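Local structure of sensor protein (3O5Y) at residues F23-F28 with Q87-L92. The protein is probably a two-component sensor histidine kinase, passing phosphate from ATP to a histidine, here represented by its GAF domain. Residues are numbered along the deposited sequence; the frame is centred on the assembly and turned at random.
Sequences FDRISF and QYLAIL. With ACT (acetate ion), chain C.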
# COMPACT_ATOMS: atom_id res chain seq x y z
N PHE A 23 0.90 9.60 -8.60
CA PHE A 23 -0.05 8.61 -8.13
C PHE A 23 -1.36 9.31 -7.84
O PHE A 23 -1.39 10.53 -7.65
CB PHE A 23 0.44 7.92 -6.86
CG PHE A 23 0.41 8.80 -5.63
CD1 PHE A 23 1.45 9.68 -5.37
CD2 PHE A 23 -0.66 8.76 -4.75
CE1 PHE A 23 1.43 10.51 -4.25
CE2 PHE A 23 -0.69 9.59 -3.62
CZ PHE A 23 0.37 10.46 -3.37
N ASP A 24 -2.44 8.54 -7.76
CA ASP A 24 -3.75 9.11 -7.55
C ASP A 24 -4.31 8.69 -6.19
O ASP A 24 -5.07 9.45 -5.58
CB ASP A 24 -4.69 8.69 -8.68
CG ASP A 24 -4.16 9.09 -10.05
OD1 ASP A 24 -3.87 8.19 -10.87
OD2 ASP A 24 -3.99 10.31 -10.31
N ARG A 25 -3.93 7.51 -5.70
CA ARG A 25 -4.54 6.98 -4.49
C ARG A 25 -3.52 6.16 -3.75
O ARG A 25 -2.77 5.42 -4.36
CB ARG A 25 -5.72 6.10 -4.88
CG ARG A 25 -6.73 5.85 -3.78
CD ARG A 25 -6.45 4.56 -3.08
NE ARG A 25 -7.46 4.25 -2.08
CZ ARG A 25 -7.54 3.07 -1.48
NH1 ARG A 25 -6.67 2.11 -1.81
NH2 ARG A 25 -8.48 2.85 -0.56
N ILE A 26 -3.48 6.31 -2.43
CA ILE A 26 -2.60 5.50 -1.60
C ILE A 26 -3.39 4.99 -0.43
O ILE A 26 -4.22 5.71 0.12
CB ILE A 26 -1.39 6.30 -1.03
CG1 ILE A 26 -0.55 6.87 -2.16
CG2 ILE A 26 -0.49 5.42 -0.17
CD1 ILE A 26 0.94 6.83 -1.92
N SER A 27 -3.13 3.76 -0.03
CA SER A 27 -3.63 3.30 1.24
C SER A 27 -2.50 2.67 1.99
O SER A 27 -1.56 2.14 1.40
CB SER A 27 -4.79 2.31 1.08
OG SER A 27 -4.32 1.12 0.50
N PHE A 28 -2.58 2.73 3.31
CA PHE A 28 -1.59 2.10 4.13
C PHE A 28 -2.29 1.11 5.04
O PHE A 28 -3.35 1.41 5.60
CB PHE A 28 -0.78 3.14 4.92
CG PHE A 28 -0.03 2.54 6.05
CD1 PHE A 28 1.09 1.75 5.82
CD2 PHE A 28 -0.48 2.69 7.36
CE1 PHE A 28 1.78 1.14 6.86
CE2 PHE A 28 0.21 2.09 8.42
CZ PHE A 28 1.34 1.30 8.16
N GLN A 87 -11.91 -5.68 -6.59
CA GLN A 87 -13.18 -4.96 -6.74
C GLN A 87 -13.18 -3.67 -5.92
O GLN A 87 -13.89 -2.73 -6.26
CB GLN A 87 -14.37 -5.84 -6.33
CG GLN A 87 -14.34 -6.22 -4.85
CD GLN A 87 -15.62 -6.85 -4.36
OE1 GLN A 87 -15.60 -7.95 -3.81
NE2 GLN A 87 -16.74 -6.15 -4.53
N TYR A 88 -12.39 -3.62 -4.85
CA TYR A 88 -12.41 -2.49 -3.93
C TYR A 88 -11.48 -1.40 -4.44
O TYR A 88 -11.63 -0.24 -4.07
CB TYR A 88 -12.05 -2.92 -2.50
CG TYR A 88 -13.05 -3.91 -1.91
CD1 TYR A 88 -12.65 -5.19 -1.55
CD2 TYR A 88 -14.39 -3.58 -1.76
CE1 TYR A 88 -13.54 -6.11 -1.04
CE2 TYR A 88 -15.31 -4.49 -1.25
CZ TYR A 88 -14.88 -5.76 -0.90
OH TYR A 88 -15.77 -6.68 -0.40
N LEU A 89 -10.55 -1.78 -5.30
CA LEU A 89 -9.67 -0.85 -5.98
C LEU A 89 -10.28 -0.38 -7.29
O LEU A 89 -10.27 0.82 -7.57
CB LEU A 89 -8.28 -1.46 -6.21
CG LEU A 89 -7.43 -1.86 -4.99
CD1 LEU A 89 -6.19 -2.67 -5.40
CD2 LEU A 89 -7.03 -0.65 -4.14
N ALA A 90 -10.83 -1.30 -8.09
CA ALA A 90 -11.40 -0.94 -9.40
C ALA A 90 -12.49 0.12 -9.27
O ALA A 90 -12.64 0.99 -10.13
CB ALA A 90 -11.93 -2.16 -10.13
N ILE A 91 -13.23 0.03 -8.16
CA ILE A 91 -14.39 0.88 -7.94
C ILE A 91 -13.98 2.32 -7.72
O ILE A 91 -14.79 3.23 -7.86
CB ILE A 91 -15.24 0.36 -6.76
CG1 ILE A 91 -16.68 0.91 -6.84
CG2 ILE A 91 -14.57 0.67 -5.40
CD1 ILE A 91 -17.64 0.30 -5.82
N LEU A 92 -12.71 2.52 -7.39
CA LEU A 92 -12.13 3.85 -7.19
C LEU A 92 -11.51 4.39 -8.49
O LEU A 92 -10.72 5.34 -8.46
CB LEU A 92 -11.07 3.78 -6.08
CG LEU A 92 -11.53 3.23 -4.73
CD1 LEU A 92 -10.35 2.95 -3.84
CD2 LEU A 92 -12.56 4.16 -4.03
C ACT C . -7.77 -0.84 -0.19
O ACT C . -8.23 -1.99 -0.46
OXT ACT C . -6.52 -0.66 -0.28
CH3 ACT C . -8.70 0.25 0.23
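A buried arginine, Arg25, lays its guanidinium against two leucines and turns its polar end to a bound acetate ion. Leu92 reaches over one face of that flat group, its CD1 3.5 Å above the plane and offset toward the rim, with CD1 3.6 Å from Arg25 NE. From the helical turn before it, Leu89 brings CD2 to 3.6 Å from Arg25 NH1, at an oblique approach. The arginine chain leaves the strand with CG anti to the backbone N (chi1 -160°) and bends at chi2 (-96°), which carries the guanidinium to the leucines and the acetate. NH1 donates a nearly straight hydrogen bond to acetate OXT (3.2 Å, 171°), although the placement of the acetate, its methyl in particular, is doubtful; NH2 is hydrogen-bonded to Ser46 O. Ser27, two residues along the strand, adds a second grip on OXT through its OG at 2.9 Å. This face of the antiparallel sheet commonly forms the ligand pocket in GAF domains, consistent with the acetate here; helix 6-20 packs on the other face. The acetate, probably from the crystallisation liquor, is also hydrogen-bonded to Tyr62 OH. A leucine in place of Arg25 would probably leave the acetate without its cationic partner and Ser46 O without this donor. Asp24 and Arg25 form a classic beta bulge opposite Gly115 of strand 108-116.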